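Long-range contacts in protein kinase (Staphylococcus aureus subsp. aureus Mu50, PDB 3PY9), which forms the extracellular region of the Ser/Thr kinase PrkC, with PASTA domains and a C-terminal PASTA-like domain, and probably binds muropeptides of the cell wall: residues 36-41 with 68-73; 75-80 with 90-95; 97-102 with 128-133; 113-118 with 135-140. All coordinates share one frame; numbering follows the deposited sequence.

Contact 1: 36-41 with 68-73; sequences RSYSDK and ISKGPE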
loop_
_atom_site.group_PDB
_atom_site.type_symbol
_atom_site.label_atom_id
_atom_site.label_comp_id
_atom_site.label_asym_id
_atom_site.label_seq_id
_atom_site.Cartn_x
_atom_site.Cartn_y
_atom_site.Cartn_z
ATOM N N ARG A 36 -15.193 -36.584 -26.900
ATOM C CA ARG A 36 -14.549 -36.028 -25.706
ATOM C C ARG A 36 -15.361 -34.880 -25.142
ATOM O O ARG A 36 -15.805 -33.988 -25.871
ATOM C CB ARG A 36 -13.140 -35.560 -26.044
ATOM C CG ARG A 36 -12.148 -36.696 -26.279
ATOM C CD ARG A 36 -11.040 -36.288 -27.213
ATOM N NE ARG A 36 -10.000 -35.520 -26.527
ATOM C CZ ARG A 36 -9.773 -34.215 -26.686
ATOM N NH1 ARG A 36 -10.520 -33.484 -27.511
ATOM N NH2 ARG A 36 -8.784 -33.637 -26.008
ATOM N N SER A 37 -15.575 -34.927 -23.833
ATOM C CA SER A 37 -16.372 -33.929 -23.159
ATOM C C SER A 37 -15.686 -33.540 -21.855
ATOM O O SER A 37 -15.073 -34.372 -21.179
ATOM C CB SER A 37 -17.783 -34.470 -22.899
ATOM O OG SER A 37 -18.593 -33.519 -22.219
ATOM N N TYR A 38 -15.757 -32.258 -21.524
ATOM C CA TYR A 38 -15.310 -31.800 -20.217
ATOM C C TYR A 38 -16.148 -32.445 -19.108
ATOM O O TYR A 38 -17.352 -32.663 -19.281
ATOM C CB TYR A 38 -15.406 -30.282 -20.142
ATOM C CG TYR A 38 -14.296 -29.567 -20.879
ATOM C CD1 TYR A 38 -12.948 -29.869 -20.624
ATOM C CD2 TYR A 38 -14.586 -28.569 -21.815
ATOM C CE1 TYR A 38 -11.910 -29.197 -21.290
ATOM C CE2 TYR A 38 -13.556 -27.888 -22.489
ATOM C CZ TYR A 38 -12.228 -28.210 -22.223
ATOM O OH TYR A 38 -11.223 -27.535 -22.883
ATOM N N SER A 39 -15.503 -32.771 -17.991
ATOM C CA SER A 39 -16.175 -33.339 -16.817
ATOM C C SER A 39 -15.417 -32.975 -15.549
ATOM O O SER A 39 -14.192 -32.913 -15.540
ATOM C CB SER A 39 -16.273 -34.867 -16.933
ATOM O OG SER A 39 -16.817 -35.471 -15.773
ATOM N N ASP A 40 -16.155 -32.744 -14.475
ATOM C CA ASP A 40 -15.556 -32.533 -13.164
ATOM C C ASP A 40 -15.707 -33.816 -12.340
ATOM O O ASP A 40 -14.878 -34.114 -11.462
ATOM C CB ASP A 40 -16.224 -31.337 -12.472
ATOM C CG ASP A 40 -16.302 -30.108 -13.376
ATOM O OD1 ASP A 40 -15.240 -29.579 -13.772
ATOM O OD2 ASP A 40 -17.427 -29.671 -13.700
ATOM N N LYS A 41 -16.756 -34.578 -12.650
ATOM C CA LYS A 41 -17.053 -35.855 -12.003
ATOM C C LYS A 41 -16.043 -36.983 -12.308
ATOM O O LYS A 41 -15.768 -37.816 -11.447
ATOM C CB LYS A 41 -18.478 -36.273 -12.382
ATOM C CG LYS A 41 -19.092 -37.420 -11.566
ATOM C CD LYS A 41 -20.567 -37.582 -11.962
ATOM C CE LYS A 41 -21.182 -38.878 -11.473
ATOM N NZ LYS A 41 -22.402 -39.210 -12.276
ATOM N N ILE A 68 -15.540 -39.634 -23.565
ATOM C CA ILE A 68 -14.363 -39.640 -22.677
ATOM C C ILE A 68 -14.190 -38.280 -21.968
ATOM O O ILE A 68 -14.448 -37.221 -22.567
ATOM C CB ILE A 68 -13.064 -39.925 -23.495
ATOM C CG1 ILE A 68 -13.230 -41.154 -24.390
ATOM C CG2 ILE A 68 -11.852 -40.135 -22.591
ATOM C CD1 ILE A 68 -13.648 -42.414 -23.667
ATOM N N SER A 69 -13.767 -38.309 -20.698
ATOM C CA SER A 69 -13.481 -37.077 -19.954
ATOM C C SER A 69 -12.223 -36.377 -20.450
ATOM O O SER A 69 -11.173 -37.011 -20.618
ATOM C CB SER A 69 -13.359 -37.327 -18.442
ATOM O OG SER A 69 -13.001 -36.116 -17.771
ATOM N N LYS A 70 -12.359 -35.069 -20.694
ATOM C CA LYS A 70 -11.228 -34.174 -20.944
ATOM C C LYS A 70 -10.866 -33.452 -19.643
ATOM O O LYS A 70 -10.169 -32.430 -19.652
ATOM C CB LYS A 70 -11.629 -33.101 -21.952
ATOM C CG LYS A 70 -11.926 -33.558 -23.359
ATOM C CD LYS A 70 -12.801 -32.516 -24.070
ATOM C CE LYS A 70 -12.031 -31.295 -24.478
ATOM N NZ LYS A 70 -12.924 -30.424 -25.290
ATOM N N GLY A 71 -11.359 -33.965 -18.521
ATOM C CA GLY A 71 -11.114 -33.334 -17.234
ATOM C C GLY A 71 -11.910 -32.048 -17.124
ATOM O O GLY A 71 -12.665 -31.702 -18.041
ATOM N N PRO A 72 -11.744 -31.323 -16.004
ATOM C CA PRO A 72 -12.506 -30.091 -15.754
ATOM C C PRO A 72 -12.296 -29.026 -16.841
ATOM O O PRO A 72 -11.165 -28.819 -17.292
ATOM C CB PRO A 72 -11.939 -29.600 -14.411
ATOM C CG PRO A 72 -11.335 -30.838 -13.767
ATOM C CD PRO A 72 -10.808 -31.636 -14.906
ATOM N N GLU A 73 -13.372 -28.371 -17.262
ATOM C CA GLU A 73 -13.265 -27.188 -18.130
ATOM C C GLU A 73 -12.644 -26.052 -17.325
ATOM O O GLU A 73 -13.052 -25.820 -16.184
ATOM C CB GLU A 73 -14.646 -26.777 -18.640
ATOM C CG GLU A 73 -14.631 -25.690 -19.714
ATOM C CD GLU A 73 -16.015 -25.224 -20.099
ATOM O OE1 GLU A 73 -16.989 -25.706 -19.495
ATOM O OE2 GLU A 73 -16.133 -24.374 -21.006
HETATM O O HOH W 1 -15.032 -26.535 -14.581
#
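The parallel pairing of strands 30-37 and 63-69, set by the bridges Arg36-Ile68 and Ser37-Ser69, runs on here into the two loops that follow. Ser37 N bonds to Ile68 O, and Lys70 N answers to Ser37 O (2.8 Å). Beyond the strands, Ser39 N reaches Gly71 O at 3.0 Å from well above the carbonyl plane. Within this three-stranded PASTA sheet the pair is flanked by strand 47-51, whose Ile48 touches Ser37, Ser39 and Ser69. The Tyr38 ring is held between Lys70 and Glu73, a broad flat side chain suited to taking a contact on each face. In Lys70 the bend at chi3 (75°) puts CE over one face; NZ follows, 4.0 Å from the Tyr38 centroid, in a cation-pi contact. The opposite face takes Glu73 CA, while Gly71 O approaches the edge in plane, 3.2 Å from Tyr38 CD1. Lys70 also lays CG over the centre of the Arg36 guanidinium, and its NZ stands 4.5 Å from Arg36 NH1, a closeness of like charges that probably costs some repulsion. A water joins Asp40 OD1 to Glu73 O.

Contact 2: 75-80 with 90-95; sequences VKMPNV and QKLKSL
Val75 and Leu95 stand with CA atoms 7.0 Å apart and Pro78 and Leu92 at 7.2 Å, a spacing bridged mainly by side chains, with two backbone carbonyls touched by methyls. Leu92 is central. Its CD2 meets the CE methyl of Met77 at 3.6 Å and the CG of Pro78 at 3.8 Å, the proline ring crossing the leucine at about a right angle. Met77 CB starts out away from the helix, but the bend at chi2 (75°) turns SD back toward Leu92, and CE continues to it; a flexible, unbranched chain suits such a detour. Leu95 and Pro78 reach toward each other tip to tip, Leu95 CD1 lying 3.8 Å from Pro78 CD and 3.5 Å from the carbonyl Lys76 O. At the outer margin, Pro78 CB rests on the methylene Lys91 CG, an aliphatic use of a lysine. Val75 CG1 approaches Leu95 O at 3.6 Å. Ser94 OG donates to Lys91 O near the end of the helix, a bond within the segment 90-95. The salt bridge of Lys76 NZ with Glu125 anchors that lysine elsewhere. Because methyl, thioether and ring carbons carry the contact, its cohesion should come from dispersion and the burial of apolar surface, with shape rather than directional bonding setting how the loop sits on the helix.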
loop_
_atom_site.group_PDB
_atom_site.type_symbol
_atom_site.label_atom_id
_atom_site.label_comp_id
_atom_site.label_asym_id
_atom_site.label_seq_id
_atom_site.Cartn_x
_atom_site.Cartn_y
_atom_site.Cartn_z
ATOM N N VAL A 75 -10.509 -21.925 -17.165
ATOM C CA VAL A 75 -10.226 -20.590 -17.732
ATOM C C VAL A 75 -8.967 -19.977 -17.124
ATOM O O VAL A 75 -8.451 -20.450 -16.110
ATOM C CB VAL A 75 -11.381 -19.571 -17.517
ATOM C CG1 VAL A 75 -12.517 -19.783 -18.514
ATOM C CG2 VAL A 75 -11.895 -19.610 -16.088
ATOM N N LYS A 76 -8.471 -18.919 -17.756
ATOM C CA LYS A 76 -7.418 -18.083 -17.176
ATOM C C LYS A 76 -8.030 -17.119 -16.154
ATOM O O LYS A 76 -8.929 -16.335 -16.479
ATOM C CB LYS A 76 -6.687 -17.309 -18.284
ATOM C CG LYS A 76 -5.239 -17.775 -18.584
ATOM C CD LYS A 76 -4.990 -19.309 -18.525
ATOM C CE LYS A 76 -5.521 -20.108 -19.748
ATOM N NZ LYS A 76 -6.765 -20.918 -19.430
ATOM N N MET A 77 -7.564 -17.203 -14.913
ATOM C CA MET A 77 -8.003 -16.266 -13.883
ATOM C C MET A 77 -7.613 -14.839 -14.287
ATOM O O MET A 77 -6.429 -14.560 -14.544
ATOM C CB MET A 77 -7.419 -16.628 -12.514
ATOM C CG MET A 77 -7.904 -15.730 -11.360
ATOM S SD MET A 77 -9.585 -16.095 -10.848
ATOM C CE MET A 77 -9.984 -14.679 -9.815
ATOM N N PRO A 78 -8.611 -13.937 -14.356
ATOM C CA PRO A 78 -8.359 -12.535 -14.647
ATOM C C PRO A 78 -7.744 -11.804 -13.441
ATOM O O PRO A 78 -7.822 -12.297 -12.307
ATOM C CB PRO A 78 -9.752 -11.990 -14.947
ATOM C CG PRO A 78 -10.668 -12.853 -14.137
ATOM C CD PRO A 78 -10.050 -14.209 -14.141
ATOM N N ASN A 79 -7.126 -10.651 -13.703
ATOM C CA ASN A 79 -6.573 -9.792 -12.653
ATOM C C ASN A 79 -7.631 -8.747 -12.335
ATOM O O ASN A 79 -7.991 -7.925 -13.201
ATOM C CB ASN A 79 -5.264 -9.133 -13.121
ATOM C CG ASN A 79 -4.532 -8.403 -12.005
ATOM O OD1 ASN A 79 -4.657 -7.195 -11.865
ATOM N ND2 ASN A 79 -3.760 -9.134 -11.213
ATOM N N VAL A 80 -8.164 -8.820 -11.113
ATOM C CA VAL A 80 -9.290 -7.970 -10.683
ATOM C C VAL A 80 -8.909 -7.070 -9.497
ATOM O O VAL A 80 -9.691 -6.231 -9.058
ATOM C CB VAL A 80 -10.588 -8.794 -10.368
ATOM C CG1 VAL A 80 -10.992 -9.681 -11.555
ATOM C CG2 VAL A 80 -10.412 -9.660 -9.125
ATOM N N GLN A 90 -18.361 -9.033 -12.378
ATOM C CA GLN A 90 -18.741 -9.096 -13.787
ATOM C C GLN A 90 -17.630 -9.754 -14.607
ATOM O O GLN A 90 -17.888 -10.717 -15.322
ATOM C CB GLN A 90 -19.103 -7.700 -14.325
ATOM C CG GLN A 90 -20.483 -7.178 -13.850
ATOM C CD GLN A 90 -20.774 -5.701 -14.237
ATOM O OE1 GLN A 90 -19.941 -5.022 -14.847
ATOM N NE2 GLN A 90 -21.973 -5.210 -13.868
ATOM N N LYS A 91 -16.398 -9.261 -14.472
ATOM C CA LYS A 91 -15.235 -9.807 -15.186
ATOM C C LYS A 91 -15.032 -11.300 -14.924
ATOM O O LYS A 91 -14.498 -12.023 -15.772
ATOM C CB LYS A 91 -13.967 -9.036 -14.804
ATOM C CG LYS A 91 -12.711 -9.417 -15.589
ATOM C CD LYS A 91 -12.571 -8.589 -16.863
ATOM C CE LYS A 91 -11.670 -9.286 -17.899
ATOM N NZ LYS A 91 -11.629 -8.527 -19.195
ATOM N N LEU A 92 -15.445 -11.749 -13.739
ATOM C CA LEU A 92 -15.395 -13.163 -13.374
ATOM C C LEU A 92 -16.524 -13.964 -14.030
ATOM O O LEU A 92 -16.273 -15.017 -14.631
ATOM C CB LEU A 92 -15.401 -13.331 -11.852
ATOM C CG LEU A 92 -14.023 -13.107 -11.215
ATOM C CD1 LEU A 92 -14.116 -12.883 -9.712
ATOM C CD2 LEU A 92 -13.098 -14.275 -11.526
ATOM N N LYS A 93 -17.753 -13.446 -13.928
ATOM C CA LYS A 93 -18.918 -14.042 -14.591
ATOM C C LYS A 93 -18.692 -14.172 -16.094
ATOM O O LYS A 93 -18.980 -15.218 -16.675
ATOM C CB LYS A 93 -20.190 -13.228 -14.333
ATOM C CG LYS A 93 -21.119 -13.815 -13.277
ATOM C CD LYS A 93 -22.418 -12.988 -13.141
ATOM C CE LYS A 93 -23.498 -13.401 -14.157
ATOM N NZ LYS A 93 -24.799 -12.676 -13.953
ATOM N N SER A 94 -18.162 -13.111 -16.704
ATOM C CA SER A 94 -17.887 -13.076 -18.142
ATOM C C SER A 94 -17.048 -14.275 -18.619
ATOM O O SER A 94 -16.956 -14.547 -19.820
ATOM C CB SER A 94 -17.246 -11.734 -18.542
ATOM O OG SER A 94 -15.842 -11.683 -18.294
ATOM N N LEU A 95 -16.448 -14.991 -17.671
ATOM C CA LEU A 95 -15.691 -16.200 -17.981
ATOM C C LEU A 95 -16.338 -17.462 -17.402
ATOM O O LEU A 95 -15.738 -18.542 -17.434
ATOM C CB LEU A 95 -14.250 -16.067 -17.485
ATOM C CG LEU A 95 -13.424 -14.865 -17.946
ATOM C CD1 LEU A 95 -12.017 -14.920 -17.342
ATOM C CD2 LEU A 95 -13.357 -14.767 -19.472
#

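Contact 3: 97-102 with 128-133; sequences LKDVTI and IHDSNI. With EU (europium ion), chain E.
A europium site joins the turn at Asp99 to the loop of Asp130 and Asn132. Asp99 OD2 and Asp130 OD1 each bind the europium ion at 2.4 Å, carboxylate oxygens being apt ligands for a hard lanthanide cation, and Asn132 also belongs to the site. The same Asp99 OD2 accepts from Asn132 N (2.9 Å), which meets it from above the carboxylate plane; with CG anti to the backbone N (chi1 170°), the carboxylate extends across to the loop, and metal and amide together probably hold its rotation. Asp130 and Asn132 both have positive phi, a backbone shape that Asp and Asn tolerate well. Asp99 is the centre of an inverse gamma turn, just ahead of strand 100-105. There the parallel pairing of this PASTA sheet starts, Val100 facing Ile133: Ile133 N donates to Asp99 O, and Thr101 N to Ile133 O at 2.9 Å in a nearly straight bond (173°). Under the strands, Val100 CG2 packs on Ile133 CB (4.0 Å), and Leu89 and Leu92 of helix 85-93 touch Val100. Leu97 CD2 lies by Ile128 CA, 4.1 Å away. Nearby, a water accepts from Lys98 N and donates to Ile128 O, bridging the two segments.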
loop_
_atom_site.group_PDB
_atom_site.type_symbol
_atom_site.label_atom_id
_atom_site.label_comp_id
_atom_site.label_asym_id
_atom_site.label_seq_id
_atom_site.Cartn_x
_atom_site.Cartn_y
_atom_site.Cartn_z
ATOM N N LEU A 97 -17.096 -17.848 -14.240
ATOM C CA LEU A 97 -16.689 -17.974 -12.836
ATOM C C LEU A 97 -17.705 -17.319 -11.900
ATOM O O LEU A 97 -17.682 -16.102 -11.696
ATOM C CB LEU A 97 -15.292 -17.384 -12.617
ATOM C CG LEU A 97 -14.135 -18.062 -13.362
ATOM C CD1 LEU A 97 -12.938 -17.142 -13.514
ATOM C CD2 LEU A 97 -13.754 -19.379 -12.690
ATOM N N LYS A 98 -18.587 -18.135 -11.325
ATOM C CA LYS A 98 -19.700 -17.628 -10.531
ATOM C C LYS A 98 -19.651 -18.004 -9.039
ATOM O O LYS A 98 -20.403 -17.446 -8.237
ATOM C CB LYS A 98 -21.034 -18.054 -11.166
ATOM C CG LYS A 98 -21.137 -17.729 -12.665
ATOM C CD LYS A 98 -22.545 -17.982 -13.245
ATOM C CE LYS A 98 -22.505 -18.126 -14.782
ATOM N NZ LYS A 98 -21.826 -16.985 -15.502
ATOM N N ASP A 99 -18.773 -18.933 -8.669
ATOM C CA ASP A 99 -18.612 -19.345 -7.268
ATOM C C ASP A 99 -17.613 -18.413 -6.561
ATOM O O ASP A 99 -16.447 -18.762 -6.361
ATOM C CB ASP A 99 -18.171 -20.823 -7.190
ATOM C CG ASP A 99 -17.739 -21.255 -5.784
ATOM O OD1 ASP A 99 -18.113 -20.586 -4.789
ATOM O OD2 ASP A 99 -17.019 -22.273 -5.660
ATOM N N VAL A 100 -18.071 -17.216 -6.209
ATOM C CA VAL A 100 -17.177 -16.199 -5.656
ATOM C C VAL A 100 -17.682 -15.720 -4.316
ATOM O O VAL A 100 -18.817 -15.271 -4.189
ATOM C CB VAL A 100 -16.976 -15.002 -6.619
ATOM C CG1 VAL A 100 -15.935 -14.043 -6.073
ATOM C CG2 VAL A 100 -16.547 -15.495 -8.003
ATOM N N THR A 101 -16.835 -15.846 -3.305
ATOM C CA THR A 101 -17.158 -15.348 -1.981
ATOM C C THR A 101 -16.364 -14.056 -1.701
ATOM O O THR A 101 -15.195 -13.971 -2.028
ATOM C CB THR A 101 -16.923 -16.430 -0.908
ATOM O OG1 THR A 101 -15.641 -17.021 -1.108
ATOM C CG2 THR A 101 -17.968 -17.545 -1.028
ATOM N N ILE A 102 -17.034 -13.050 -1.143
ATOM C CA ILE A 102 -16.395 -11.805 -0.708
ATOM C C ILE A 102 -16.096 -11.795 0.791
ATOM O O ILE A 102 -16.898 -12.238 1.608
ATOM C CB ILE A 102 -17.246 -10.556 -1.025
ATOM C CG1 ILE A 102 -17.830 -10.623 -2.444
ATOM C CG2 ILE A 102 -16.433 -9.238 -0.753
ATOM C CD1 ILE A 102 -16.828 -10.359 -3.571
ATOM N N ILE A 128 -13.983 -23.969 -13.923
ATOM C CA ILE A 128 -15.129 -23.046 -13.804
ATOM C C ILE A 128 -16.256 -23.586 -12.910
ATOM O O ILE A 128 -17.265 -22.910 -12.691
ATOM C CB ILE A 128 -15.676 -22.532 -15.191
ATOM C CG1 ILE A 128 -16.564 -23.577 -15.886
ATOM C CG2 ILE A 128 -14.532 -22.083 -16.106
ATOM C CD1 ILE A 128 -17.684 -22.975 -16.745
ATOM N N HIS A 129 -16.067 -24.797 -12.387
ATOM C CA HIS A 129 -17.015 -25.394 -11.444
ATOM C C HIS A 129 -16.375 -25.757 -10.083
ATOM O O HIS A 129 -15.347 -26.451 -10.029
ATOM C CB HIS A 129 -17.732 -26.604 -12.073
ATOM C CG HIS A 129 -18.442 -26.294 -13.365
ATOM N ND1 HIS A 129 -19.265 -25.197 -13.524
ATOM C CD2 HIS A 129 -18.465 -26.952 -14.550
ATOM C CE1 HIS A 129 -19.751 -25.185 -14.754
ATOM N NE2 HIS A 129 -19.278 -26.237 -15.399
ATOM N N ASP A 130 -17.021 -25.295 -9.002
ATOM C CA ASP A 130 -16.516 -25.372 -7.602
ATOM C C ASP A 130 -15.128 -24.740 -7.462
ATOM O O ASP A 130 -14.252 -25.272 -6.771
ATOM C CB ASP A 130 -16.564 -26.813 -7.043
ATOM C CG ASP A 130 -16.492 -26.869 -5.497
ATOM O OD1 ASP A 130 -17.088 -26.013 -4.811
ATOM O OD2 ASP A 130 -15.845 -27.797 -4.963
ATOM N N SER A 131 -14.955 -23.590 -8.113
ATOM C CA SER A 131 -13.656 -22.901 -8.198
ATOM C C SER A 131 -13.204 -22.274 -6.871
ATOM O O SER A 131 -12.011 -21.975 -6.685
ATOM C CB SER A 131 -13.669 -21.839 -9.316
ATOM O OG SER A 131 -14.901 -21.121 -9.363
ATOM N N ASN A 132 -14.162 -22.086 -5.962
ATOM C CA ASN A 132 -13.931 -21.461 -4.658
ATOM C C ASN A 132 -13.051 -20.215 -4.761
ATOM O O ASN A 132 -11.994 -20.155 -4.136
ATOM C CB ASN A 132 -13.309 -22.452 -3.647
ATOM C CG ASN A 132 -13.988 -23.814 -3.648
ATOM O OD1 ASN A 132 -15.197 -23.933 -3.421
ATOM N ND2 ASN A 132 -13.198 -24.858 -3.873
ATOM N N ILE A 133 -13.459 -19.235 -5.568
ATOM C CA ILE A 133 -12.725 -17.967 -5.589
ATOM C C ILE A 133 -13.130 -17.173 -4.352
ATOM O O ILE A 133 -14.310 -17.137 -3.976
ATOM C CB ILE A 133 -13.004 -17.061 -6.821
ATOM C CG1 ILE A 133 -13.116 -17.847 -8.141
ATOM C CG2 ILE A 133 -11.959 -15.946 -6.890
ATOM C CD1 ILE A 133 -11.830 -18.165 -8.820
HETATM EU EU EU E . -17.768 -23.838 -3.979
HETATM O O HOH W 2 -17.889 -20.857 -11.055
HETATM O O HOH W 3 -15.921 -19.294 -3.104
#

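Contact 4: 113-118 with 135-140; sequences GYIANQ and LYESLG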
loop_
_atom_site.group_PDB
_atom_site.type_symbol
_atom_site.label_atom_id
_atom_site.label_comp_id
_atom_site.label_asym_id
_atom_site.label_seq_id
_atom_site.Cartn_x
_atom_site.Cartn_y
_atom_site.Cartn_z
ATOM N N GLY A 113 -14.329 -0.369 -1.006
ATOM C CA GLY A 113 -15.162 -0.917 -2.090
ATOM C C GLY A 113 -14.405 -1.558 -3.253
ATOM O O GLY A 113 -15.024 -2.081 -4.190
ATOM N N TYR A 114 -13.070 -1.512 -3.205
ATOM C CA TYR A 114 -12.226 -2.069 -4.274
ATOM C C TYR A 114 -11.486 -3.312 -3.794
ATOM O O TYR A 114 -11.101 -3.412 -2.630
ATOM C CB TYR A 114 -11.232 -1.032 -4.806
ATOM C CG TYR A 114 -11.866 0.139 -5.535
ATOM C CD1 TYR A 114 -12.768 0.979 -4.894
ATOM C CD2 TYR A 114 -11.567 0.404 -6.867
ATOM C CE1 TYR A 114 -13.370 2.040 -5.565
ATOM C CE2 TYR A 114 -12.157 1.479 -7.541
ATOM C CZ TYR A 114 -13.053 2.283 -6.874
ATOM O OH TYR A 114 -13.635 3.346 -7.502
ATOM N N ILE A 115 -11.300 -4.264 -4.706
ATOM C CA ILE A 115 -10.654 -5.540 -4.413
ATOM C C ILE A 115 -9.163 -5.402 -4.066
ATOM O O ILE A 115 -8.373 -4.925 -4.876
ATOM C CB ILE A 115 -10.847 -6.503 -5.593
ATOM C CG1 ILE A 115 -12.326 -6.605 -5.931
ATOM C CG2 ILE A 115 -10.256 -7.889 -5.276
ATOM C CD1 ILE A 115 -13.223 -6.835 -4.754
ATOM N N ALA A 116 -8.801 -5.819 -2.856
ATOM C CA ALA A 116 -7.417 -5.763 -2.375
ATOM C C ALA A 116 -6.591 -7.012 -2.703
ATOM O O ALA A 116 -5.356 -6.947 -2.715
ATOM C CB ALA A 116 -7.391 -5.512 -0.874
ATOM N N ASN A 117 -7.265 -8.141 -2.951
ATOM C CA ASN A 117 -6.603 -9.440 -3.088
ATOM C C ASN A 117 -7.545 -10.458 -3.753
ATOM O O ASN A 117 -8.783 -10.393 -3.604
ATOM C CB ASN A 117 -6.120 -9.941 -1.708
ATOM C CG ASN A 117 -5.181 -11.175 -1.782
ATOM O OD1 ASN A 117 -3.979 -11.054 -2.052
ATOM N ND2 ASN A 117 -5.732 -12.360 -1.507
ATOM N N GLN A 118 -6.919 -11.367 -4.501
ATOM C CA GLN A 118 -7.526 -12.538 -5.132
ATOM C C GLN A 118 -6.986 -13.818 -4.531
ATOM O O GLN A 118 -5.761 -14.000 -4.402
ATOM C CB GLN A 118 -7.098 -12.615 -6.582
ATOM C CG GLN A 118 -7.950 -11.925 -7.537
ATOM C CD GLN A 118 -7.189 -11.661 -8.801
ATOM O OE1 GLN A 118 -6.880 -12.581 -9.575
ATOM N NE2 GLN A 118 -6.857 -10.402 -9.017
ATOM N N LEU A 135 -12.573 -13.218 -2.924
ATOM C CA LEU A 135 -12.125 -11.885 -3.219
ATOM C C LEU A 135 -12.127 -11.091 -1.928
ATOM O O LEU A 135 -13.056 -11.219 -1.102
ATOM C CB LEU A 135 -13.035 -11.204 -4.258
ATOM C CG LEU A 135 -13.081 -11.765 -5.696
ATOM C CD1 LEU A 135 -13.825 -10.814 -6.601
ATOM C CD2 LEU A 135 -11.697 -12.075 -6.313
ATOM N N TYR A 136 -11.091 -10.276 -1.762
ATOM C CA TYR A 136 -10.918 -9.513 -0.551
ATOM C C TYR A 136 -11.191 -8.069 -0.893
ATOM O O TYR A 136 -10.414 -7.426 -1.607
ATOM C CB TYR A 136 -9.507 -9.701 0.005
ATOM C CG TYR A 136 -9.228 -11.114 0.491
ATOM C CD1 TYR A 136 -9.390 -11.449 1.828
ATOM C CD2 TYR A 136 -8.816 -12.114 -0.392
ATOM C CE1 TYR A 136 -9.134 -12.732 2.276
ATOM C CE2 TYR A 136 -8.557 -13.402 0.053
ATOM C CZ TYR A 136 -8.720 -13.699 1.389
ATOM O OH TYR A 136 -8.466 -14.971 1.861
ATOM N N GLU A 137 -12.321 -7.578 -0.400
ATOM C CA GLU A 137 -12.780 -6.241 -0.722
ATOM C C GLU A 137 -12.269 -5.298 0.338
ATOM O O GLU A 137 -12.451 -5.571 1.513
ATOM C CB GLU A 137 -14.307 -6.213 -0.721
ATOM C CG GLU A 137 -14.912 -4.898 -1.139
ATOM C CD GLU A 137 -16.405 -4.858 -0.924
ATOM O OE1 GLU A 137 -16.988 -5.898 -0.577
ATOM O OE2 GLU A 137 -17.005 -3.782 -1.089
ATOM N N SER A 138 -11.664 -4.184 -0.073
ATOM C CA SER A 138 -11.130 -3.206 0.876
ATOM C C SER A 138 -12.233 -2.452 1.632
ATOM O O SER A 138 -13.212 -2.019 1.044
ATOM C CB SER A 138 -10.236 -2.188 0.154
ATOM O OG SER A 138 -9.764 -1.206 1.074
ATOM N N LEU A 139 -12.052 -2.285 2.929
ATOM C CA LEU A 139 -12.889 -1.369 3.695
ATOM C C LEU A 139 -12.180 -0.028 3.862
ATOM O O LEU A 139 -12.575 0.772 4.699
ATOM C CB LEU A 139 -13.223 -1.952 5.078
ATOM C CG LEU A 139 -14.116 -3.191 5.192
ATOM C CD1 LEU A 139 -14.067 -3.758 6.579
ATOM C CD2 LEU A 139 -15.556 -2.866 4.801
ATOM N N GLY A 140 -11.136 0.201 3.062
ATOM C CA GLY A 140 -10.220 1.332 3.269
ATOM C C GLY A 140 -9.333 1.080 4.472
ATOM O O GLY A 140 -9.390 -0.001 5.080
#
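Ile115 and Glu137 face each other as an antiparallel non-hydrogen-bonded pair, and just past them a classic beta bulge sets both Ala116 and Asn117 opposite Tyr136. The backbone is drawn close here: Ala116 N meets Tyr136 O at 2.6 Å nearly along the C=O axis, whereas the bond from Asn117 N to the same oxygen is weak at 3.5 Å. Tyr136 N returns a bond to Asn117 O. Toward the start of strand 115-118, Ser138 N reaches Tyr114 O (2.7 Å) and Gly113 N reaches Ser138 O, a close-fitting pair of links. Gly113 suits its place because a CB at its positive phi would jam against the preceding carbonyl; its CA lies 3.6 Å from Glu137 OE2. Ser138 OG takes the amide of Gly140 in an ST turn and is bonded to Ala110 O. On the buried side, Ile115 CD1 rests 4.4 Å from Leu135 CB. The opposite face is the more open to solvent, for Asn117 and Tyr136 are both partly exposed, yet they lie side by side, amide and ring planes 66° apart, with Asn117 ND2 3.3 Å from Tyr136 CD2. Strand 133-138 is central in its sheet, with strand 100-105 on its other flank; helix 85-93 covers the buried face, where Ala88 touches Ile115 and Leu135, and Leu92 also meets Leu135.

How the contacts relate
Contacts 2, 3 and 4 build one PASTA domain, while contact 1 belongs to the preceding one and leads straight into contact 2 along the chain. The two domains also touch between contacts 1 and 3, whose centres are about 18 Å apart: Glu73 O lies 3.1 Å from Ile128 N, a probable hydrogen bond, and Asp40 packs on His129. Contacts 2 and 3 are closest, with centres about 10 Å apart, where Met77 SD meets Ile133 CD1 at 3.7 Å. Contacts 3 and 4 share strand 133-138, Thr101 O probably bonding to Leu135 N. A europium ion is bound in contact 3; the Arg36 side chain of contact 1 is about 6 Å from a bound europium, and that of Leu135 in contact 4 about 13 Å from one.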